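Local coordinates for fructooligosaccharide ABC transporter substrate-binding protein FusA (Streptococcus pneumoniae, PDB 5G5Y) that binds fructooligosaccharides from kestose to inulin, preferring tetrasaccharides and larger, and, as the solute-binding subunit of the FusABC-MsmK transporter, takes part in their import, at residues D159-L164 and Q238-I243; E229-I234 and A451-N456. All coordinates share one frame; numbering follows the deposited sequence.

Interaction 1 (D159-L164 and Q238-I243); sequences DLIKVL and QEKGLI
Leu-242 swings its CG anti to its own carbonyl carbon (chi1 -59°) and runs out with chi2 at 173°, which carries both methyls to the flank of helix 157-169 at Leu-164 and Ile-161. CD1 rests against Leu-164 CB at 3.8 Å, while CD2 packs against the Leu-164 carbonyl, 3.5 Å from Leu-164 O. The same CD1 comes within 4.1 Å of Ile-161 O, one turn back along the helix, so the isobutyl group spans the two residues. In Ile-161 it is the branch methyl CG2, anti to the backbone N, that faces across; it takes the aliphatic part of Lys-240, with CD at 3.8 Å and CE at 4.0 Å. The two side chains meet there at about a right angle, and the bend about the lysine's CD-CE bond turns NZ, while CD and CE themselves make the contact.

The backbone prepares this. Helix 225-239 ends in a Schellman motif with Gly-241, at positive phi, as its C-prime residue: Leu-242 N bonds to Leu-237 O and Gly-241 N to Gln-238 O. That turn sets Lys-240 and Leu-242 both toward helix 157-169. Leu-237 also touches Ile-161 and Leu-164.

Across the two segments the side-chain contacts are alkyl against alkyl, with the Leu-164 carbonyl packed against as well. The leucine is buried and the lysine lies at the exposed margin, consistent with association largely through burial of alkyl surface; close by, Lys-168 NZ adds a hydrogen bond to Gly-241 O.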
ATOM      1  N   ASP A 159     -10.394 -17.899  23.411  1.00 22.67           N
ATOM      2  CA  ASP A 159     -10.583 -19.077  22.520  1.00 22.96           C
ATOM      3  C   ASP A 159      -9.378 -19.353  21.670  1.00 21.57           C
ATOM      4  O   ASP A 159      -8.988 -20.534  21.465  1.00 23.28           O
ATOM      5  CB  ASP A 159     -11.741 -18.908  21.520  1.00 25.24           C
ATOM      6  CG  ASP A 159     -13.098 -18.876  22.155  1.00 28.25           C
ATOM      7  OD1 ASP A 159     -13.251 -19.338  23.305  1.00 29.44           O
ATOM      8  OD2 ASP A 159     -14.033 -18.373  21.471  1.00 29.34           O
ATOM      9  N   LEU A 160      -8.767 -18.288  21.151  1.00 20.34           N
ATOM     10  CA  LEU A 160      -7.586 -18.446  20.318  1.00 19.22           C
ATOM     11  C   LEU A 160      -6.465 -19.094  21.113  1.00 18.82           C
ATOM     12  O   LEU A 160      -5.779 -19.952  20.610  1.00 19.05           O
ATOM     13  CB  LEU A 160      -7.109 -17.097  19.744  1.00 19.37           C
ATOM     14  CG  LEU A 160      -5.851 -17.123  18.876  1.00 20.09           C
ATOM     15  CD1 LEU A 160      -6.005 -18.033  17.642  1.00 20.83           C
ATOM     16  CD2 LEU A 160      -5.437 -15.728  18.481  1.00 19.85           C
ATOM     17  N   ILE A 161      -6.252 -18.665  22.350  1.00 20.18           N
ATOM     18  CA  ILE A 161      -5.217 -19.311  23.162  1.00 21.15           C
ATOM     19  C   ILE A 161      -5.494 -20.850  23.248  1.00 21.39           C
ATOM     20  O   ILE A 161      -4.582 -21.637  23.011  1.00 21.50           O
ATOM     21  CB  ILE A 161      -5.124 -18.698  24.560  1.00 20.78           C
ATOM     22  CG1 ILE A 161      -4.569 -17.270  24.489  1.00 21.66           C
ATOM     23  CG2 ILE A 161      -4.203 -19.537  25.442  1.00 21.20           C
ATOM     24  CD1 ILE A 161      -4.717 -16.487  25.778  1.00 22.56           C
ATOM     25  N   LYS A 162      -6.748 -21.235  23.514  1.00 22.82           N
ATOM     26  CA  LYS A 162      -7.151 -22.664  23.651  1.00 26.03           C
ATOM     27  C   LYS A 162      -6.930 -23.435  22.354  1.00 24.22           C
ATOM     28  O   LYS A 162      -6.362 -24.511  22.349  1.00 23.13           O
ATOM     29  CB  LYS A 162      -8.619 -22.809  24.102  1.00 29.91           C
ATOM     30  CG  LYS A 162      -8.947 -22.222  25.481  1.00 37.09           C
ATOM     31  CD  LYS A 162     -10.395 -22.492  25.898  1.00 43.52           C
ATOM     32  CE  LYS A 162     -10.893 -21.544  27.002  1.00 48.89           C
ATOM     33  NZ  LYS A 162     -11.496 -20.272  26.469  1.00 52.13           N
ATOM     34  N   VAL A 163      -7.303 -22.843  21.227  1.00 21.76           N
ATOM     35  CA  VAL A 163      -7.012 -23.434  19.927  1.00 20.33           C
ATOM     36  C   VAL A 163      -5.528 -23.592  19.632  1.00 20.36           C
ATOM     37  O   VAL A 163      -5.093 -24.626  19.084  1.00 20.23           O
ATOM     38  CB  VAL A 163      -7.717 -22.612  18.803  1.00 21.58           C
ATOM     39  CG1 VAL A 163      -7.136 -22.877  17.434  1.00 22.25           C
ATOM     40  CG2 VAL A 163      -9.187 -22.920  18.836  1.00 22.94           C
ATOM     41  N   LEU A 164      -4.729 -22.564  19.935  1.00 18.52           N
ATOM     42  CA  LEU A 164      -3.305 -22.677  19.695  1.00 18.34           C
ATOM     43  C   LEU A 164      -2.658 -23.784  20.572  1.00 17.98           C
ATOM     44  O   LEU A 164      -1.730 -24.467  20.134  1.00 18.76           O
ATOM     45  CB  LEU A 164      -2.601 -21.331  19.943  1.00 18.49           C
ATOM     46  CG  LEU A 164      -3.056 -20.183  19.012  1.00 18.74           C
ATOM     47  CD1 LEU A 164      -2.443 -18.882  19.465  1.00 18.30           C
ATOM     48  CD2 LEU A 164      -2.725 -20.436  17.557  1.00 19.09           C
ATOM     49  N   GLN A 238       3.698 -16.296  24.004  1.00 17.94           N
ATOM     50  CA  GLN A 238       5.092 -16.665  24.110  1.00 20.87           C
ATOM     51  C   GLN A 238       5.320 -17.576  25.335  1.00 20.61           C
ATOM     52  O   GLN A 238       6.046 -18.576  25.237  1.00 22.71           O
ATOM     53  CB  GLN A 238       5.983 -15.422  24.224  1.00 22.18           C
ATOM     54  CG  GLN A 238       7.479 -15.694  24.419  1.00 24.17           C
ATOM     55  CD  GLN A 238       8.161 -16.349  23.239  1.00 28.35           C
ATOM     56  OE1 GLN A 238       7.655 -16.363  22.105  1.00 29.69           O
ATOM     57  NE2 GLN A 238       9.349 -16.868  23.492  1.00 31.33           N
ATOM     58  N   GLU A 239       4.749 -17.205  26.474  1.00 21.78           N
ATOM     59  CA  GLU A 239       4.970 -17.957  27.736  1.00 24.48           C
ATOM     60  C   GLU A 239       4.410 -19.373  27.622  1.00 26.29           C
ATOM     61  O   GLU A 239       4.967 -20.303  28.204  1.00 25.59           O
ATOM     62  CB  GLU A 239       4.311 -17.255  28.903  1.00 26.30           C
ATOM     63  CG  GLU A 239       5.009 -15.982  29.349  1.00 29.42           C
ATOM     64  CD  GLU A 239       4.234 -15.261  30.452  1.00 32.70           C
ATOM     65  OE1 GLU A 239       3.214 -15.778  30.908  1.00 38.49           O
ATOM     66  OE2 GLU A 239       4.640 -14.181  30.902  1.00 35.39           O
ATOM     67  N   LYS A 240       3.317 -19.526  26.877  1.00 23.61           N
ATOM     68  CA  LYS A 240       2.731 -20.848  26.620  1.00 25.92           C
ATOM     69  C   LYS A 240       3.408 -21.682  25.540  1.00 25.33           C
ATOM     70  O   LYS A 240       2.901 -22.729  25.195  1.00 26.65           O
ATOM     71  CB  LYS A 240       1.252 -20.686  26.344  1.00 27.34           C
ATOM     72  CG  LYS A 240       0.512 -20.163  27.564  1.00 29.91           C
ATOM     73  CD  LYS A 240      -0.909 -19.795  27.231  1.00 31.56           C
ATOM     74  CE  LYS A 240      -1.541 -18.916  28.296  1.00 34.01           C
ATOM     75  NZ  LYS A 240      -2.018 -19.734  29.440  1.00 35.14           N
ATOM     76  N   GLY A 241       4.532 -21.220  24.994  1.00 24.67           N
ATOM     77  CA  GLY A 241       5.243 -21.924  23.914  1.00 25.77           C
ATOM     78  C   GLY A 241       4.489 -21.987  22.602  1.00 26.05           C
ATOM     79  O   GLY A 241       4.639 -22.935  21.825  1.00 23.12           O
ATOM     80  N   LEU A 242       3.668 -20.978  22.332  1.00 23.85           N
ATOM     81  CA  LEU A 242       2.797 -21.032  21.159  1.00 22.28           C
ATOM     82  C   LEU A 242       3.369 -20.286  19.961  1.00 22.18           C
ATOM     83  O   LEU A 242       2.872 -20.478  18.839  1.00 22.67           O
ATOM     84  CB  LEU A 242       1.420 -20.500  21.537  1.00 22.23           C
ATOM     85  CG  LEU A 242       0.691 -21.240  22.666  1.00 22.95           C
ATOM     86  CD1 LEU A 242      -0.602 -20.524  23.093  1.00 21.98           C
ATOM     87  CD2 LEU A 242       0.400 -22.691  22.274  1.00 24.20           C
ATOM     88  N   ILE A 243       4.410 -19.466  20.162  1.00 20.48           N
ATOM     89  CA  ILE A 243       4.992 -18.674  19.091  1.00 21.08           C
ATOM     90  C   ILE A 243       6.163 -19.411  18.459  1.00 23.18           C
ATOM     91  O   ILE A 243       6.981 -20.009  19.160  1.00 22.08           O
ATOM     92  CB  ILE A 243       5.456 -17.257  19.570  1.00 20.03           C
ATOM     93  CG1 ILE A 243       4.267 -16.484  20.178  1.00 19.82           C
ATOM     94  CG2 ILE A 243       6.055 -16.480  18.407  1.00 19.84           C
ATOM     95  CD1 ILE A 243       4.587 -15.056  20.626  1.00 20.59           C
TER

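Interaction 2 (E229-I234 and A451-N456); sequences EGVKFI and AEWIVN
Ile-234 and Ile-454 make the closest meeting of the two helices: Ile-234 CG2 sits 3.6 Å from Ile-454 CD1 and 3.8 Å from its CG1, the two side chains passing at a slant. Ile-454 is extended (chi2 159°), which brings its terminal methyl across the gap; Ile-234 instead folds its own CD1 back from the contact (chi2 -57°) and offers the CB-CG2 side. One turn earlier on helix 225-239, Val-231 sends CG1 toward Trp-453 CB, 3.7 Å away, and the Ile-454 CG1 branch at 4.3 Å. The same methyl reaches the near corner of the indole at CE3.

Outside this shell, the indole is held by partners on helix 459-472. Trp-453 NE1 donates to Glu-462 OE1, satisfying the polar atom of a buried ring, and Tyr-466 packs against the ring edge-to-face. Ile-459 touches both Val-231 and Trp-453, so it adjoins their contact as well. At the C-terminal end of helix 429-455, Arg-235 NH1 bonds to Ile-454 O, a polar tie from the residue just after Ile-234.

The short helical segments approach to 8.8 Å between axes, with a signed crossing angle of -41°. Beta-branched side chains and one anchored tryptophan fill the interface. Trp-453 also lies within about 9 Å of Asp-223, side chain to side chain, a ligand of one of the two calcium ions. This is a helix-helix packing with an apolar core and a polar bond from Arg-235 beside it, here joining helix 225-239 to the C-terminal helices of a solute-binding protein 1 family member.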
ATOM      1  N   GLU A 229      -2.075  -3.886  26.613  1.00 15.34           N
ATOM      2  CA  GLU A 229      -2.858  -5.115  26.724  1.00 16.64           C
ATOM      3  C   GLU A 229      -2.624  -6.064  25.550  1.00 15.98           C
ATOM      4  O   GLU A 229      -2.579  -7.272  25.750  1.00 16.49           O
ATOM      5  CB  GLU A 229      -4.371  -4.830  26.942  1.00 17.47           C
ATOM      6  CG  GLU A 229      -4.670  -4.046  28.210  1.00 19.73           C
ATOM      7  CD  GLU A 229      -4.171  -4.739  29.482  1.00 23.24           C
ATOM      8  OE1 GLU A 229      -4.396  -5.959  29.635  1.00 24.12           O
ATOM      9  OE2 GLU A 229      -3.503  -4.074  30.290  1.00 26.15           O
ATOM     10  N   GLY A 230      -2.502  -5.528  24.330  1.00 15.00           N
ATOM     11  CA  GLY A 230      -2.150  -6.313  23.170  1.00 14.52           C
ATOM     12  C   GLY A 230      -0.811  -6.988  23.327  1.00 14.75           C
ATOM     13  O   GLY A 230      -0.644  -8.171  23.038  1.00 14.45           O
ATOM     14  N   VAL A 231       0.168  -6.226  23.774  1.00 14.51           N
ATOM     15  CA  VAL A 231       1.497  -6.768  23.982  1.00 15.04           C
ATOM     16  C   VAL A 231       1.451  -7.874  25.046  1.00 15.67           C
ATOM     17  O   VAL A 231       2.056  -8.931  24.854  1.00 15.81           O
ATOM     18  CB  VAL A 231       2.537  -5.673  24.348  1.00 14.81           C
ATOM     19  CG1 VAL A 231       3.889  -6.319  24.622  1.00 15.48           C
ATOM     20  CG2 VAL A 231       2.686  -4.673  23.228  1.00 15.18           C
ATOM     21  N   LYS A 232       0.701  -7.647  26.115  1.00 15.70           N
ATOM     22  CA  LYS A 232       0.584  -8.623  27.200  1.00 16.84           C
ATOM     23  C   LYS A 232      -0.060  -9.905  26.668  1.00 16.96           C
ATOM     24  O   LYS A 232       0.307 -10.991  27.091  1.00 15.55           O
ATOM     25  CB  LYS A 232      -0.201  -8.066  28.361  1.00 17.22           C
ATOM     26  CG  LYS A 232       0.600  -7.008  29.096  1.00 18.74           C
ATOM     27  CD  LYS A 232      -0.211  -6.373  30.197  1.00 23.07           C
ATOM     28  CE  LYS A 232      -0.337  -7.327  31.364  1.00 27.18           C
ATOM     29  NZ  LYS A 232      -0.554  -6.576  32.628  1.00 32.92           N
ATOM     30  N   PHE A 233      -0.943  -9.768  25.683  1.00 16.38           N
ATOM     31  CA  PHE A 233      -1.563 -10.957  25.059  1.00 17.48           C
ATOM     32  C   PHE A 233      -0.538 -11.778  24.263  1.00 18.35           C
ATOM     33  O   PHE A 233      -0.437 -12.999  24.434  1.00 19.41           O
ATOM     34  CB  PHE A 233      -2.759 -10.560  24.157  1.00 17.68           C
ATOM     35  CG  PHE A 233      -3.350 -11.717  23.411  1.00 17.93           C
ATOM     36  CD1 PHE A 233      -4.150 -12.653  24.082  1.00 18.22           C
ATOM     37  CD2 PHE A 233      -3.132 -11.878  22.054  1.00 18.70           C
ATOM     38  CE1 PHE A 233      -4.672 -13.747  23.410  1.00 18.31           C
ATOM     39  CE2 PHE A 233      -3.682 -12.980  21.368  1.00 19.11           C
ATOM     40  CZ  PHE A 233      -4.460 -13.893  22.044  1.00 19.17           C
ATOM     41  N   ILE A 234       0.267 -11.112  23.428  1.00 17.08           N
ATOM     42  CA  ILE A 234       1.269 -11.821  22.650  1.00 15.73           C
ATOM     43  C   ILE A 234       2.307 -12.457  23.632  1.00 16.18           C
ATOM     44  O   ILE A 234       2.745 -13.608  23.411  1.00 15.96           O
ATOM     45  CB  ILE A 234       1.947 -10.917  21.605  1.00 16.10           C
ATOM     46  CG1 ILE A 234       0.904 -10.282  20.639  1.00 15.96           C
ATOM     47  CG2 ILE A 234       2.981 -11.715  20.796  1.00 16.22           C
ATOM     48  CD1 ILE A 234       0.032 -11.254  19.886  1.00 16.19           C
ATOM     49  N   ALA A 451       9.325  -6.282  21.099  1.00 14.73           N
ATOM     50  CA  ALA A 451       9.920  -7.606  20.982  1.00 14.78           C
ATOM     51  C   ALA A 451      10.413  -8.067  22.370  1.00 15.57           C
ATOM     52  O   ALA A 451      10.186  -9.220  22.742  1.00 15.10           O
ATOM     53  CB  ALA A 451      11.057  -7.585  19.976  1.00 14.40           C
ATOM     54  N   GLU A 452      11.060  -7.164  23.120  1.00 16.28           N
ATOM     55  CA  GLU A 452      11.597  -7.491  24.458  1.00 18.21           C
ATOM     56  C   GLU A 452      10.507  -7.849  25.411  1.00 15.90           C
ATOM     57  O   GLU A 452      10.652  -8.777  26.209  1.00 15.88           O
ATOM     58  CB  GLU A 452      12.357  -6.309  25.077  1.00 21.98           C
ATOM     59  CG  GLU A 452      13.697  -6.040  24.435  1.00 26.85           C
ATOM     60  CD  GLU A 452      14.386  -4.779  24.983  1.00 32.28           C
ATOM     61  OE1 GLU A 452      13.952  -4.246  26.044  1.00 30.36           O
ATOM     62  OE2 GLU A 452      15.374  -4.322  24.322  1.00 33.70           O
ATOM     63  N   TRP A 453       9.404  -7.111  25.354  1.00 13.53           N
ATOM     64  CA  TRP A 453       8.286  -7.395  26.197  1.00 14.09           C
ATOM     65  C   TRP A 453       7.636  -8.716  25.929  1.00 15.13           C
ATOM     66  O   TRP A 453       7.010  -9.277  26.837  1.00 16.06           O
ATOM     67  CB  TRP A 453       7.251  -6.288  26.138  1.00 14.27           C
ATOM     68  CG  TRP A 453       7.774  -5.002  26.749  1.00 13.94           C
ATOM     69  CD1 TRP A 453       8.638  -4.857  27.797  1.00 14.27           C
ATOM     70  CD2 TRP A 453       7.414  -3.692  26.342  1.00 14.57           C
ATOM     71  NE1 TRP A 453       8.851  -3.514  28.064  1.00 14.72           N
ATOM     72  CE2 TRP A 453       8.083  -2.780  27.200  1.00 14.55           C
ATOM     73  CE3 TRP A 453       6.550  -3.194  25.371  1.00 14.28           C
ATOM     74  CZ2 TRP A 453       7.930  -1.412  27.081  1.00 15.68           C
ATOM     75  CZ3 TRP A 453       6.401  -1.812  25.257  1.00 15.01           C
ATOM     76  CH2 TRP A 453       7.057  -0.948  26.106  1.00 14.80           C
ATOM     77  N   ILE A 454       7.753  -9.209  24.702  1.00 14.82           N
ATOM     78  CA  ILE A 454       7.206 -10.515  24.350  1.00 15.06           C
ATOM     79  C   ILE A 454       8.179 -11.656  24.701  1.00 16.08           C
ATOM     80  O   ILE A 454       7.751 -12.681  25.269  1.00 17.19           O
ATOM     81  CB  ILE A 454       6.836 -10.573  22.856  1.00 15.19           C
ATOM     82  CG1 ILE A 454       5.636  -9.640  22.610  1.00 16.31           C
ATOM     83  CG2 ILE A 454       6.510 -12.018  22.429  1.00 14.74           C
ATOM     84  CD1 ILE A 454       5.480  -9.213  21.162  1.00 16.35           C
ATOM     85  N   VAL A 455       9.448 -11.490  24.346  1.00 18.25           N
ATOM     86  CA  VAL A 455      10.428 -12.559  24.508  1.00 19.70           C
ATOM     87  C   VAL A 455      10.957 -12.599  25.933  1.00 19.94           C
ATOM     88  O   VAL A 455      11.200 -13.680  26.439  1.00 21.46           O
ATOM     89  CB  VAL A 455      11.575 -12.459  23.511  1.00 21.66           C
ATOM     90  CG1 VAL A 455      12.609 -13.552  23.760  1.00 23.17           C
ATOM     91  CG2 VAL A 455      11.045 -12.590  22.082  1.00 21.83           C
ATOM     92  N   ASN A 456      11.137 -11.442  26.573  1.00 18.77           N
ATOM     93  CA  ASN A 456      11.653 -11.381  27.949  1.00 19.34           C
ATOM     94  C   ASN A 456      10.544 -11.107  28.980  1.00 19.76           C
ATOM     95  O   ASN A 456      10.534 -11.669  30.067  1.00 19.34           O
ATOM     96  CB  ASN A 456      12.760 -10.340  28.072  1.00 19.42           C
ATOM     97  CG  ASN A 456      13.289 -10.221  29.503  1.00 20.80           C
ATOM     98  OD1 ASN A 456      13.936 -11.118  29.974  1.00 22.68           O
ATOM     99  ND2 ASN A 456      12.953  -9.151  30.194  1.00 20.56           N
TER

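Coming from the N terminus, the chain reaches helix 157-169 first of the three helices involved, then passes through strands 181-183, 210-212 and 218-220 before helix 225-239. The turn after that helix returns to 159-164, so interaction 1 closes a loop of 73 residues. Interaction 2 starts from 229-234, inside that loop, and closes only at 451-456, 216 residues on; the two closures therefore cross. Helix 225-239 is common to both, and their centres lie 13 Å apart. Phe-233 CE1 packs on Ile-161 CD1 at 3.6 Å, and Ile-243 CD1 on Ile-454 CG2 at 4.0 Å. Helix 225-239 thus ties helix 157-169 to helix 429-455, near the C-terminal end of the chain.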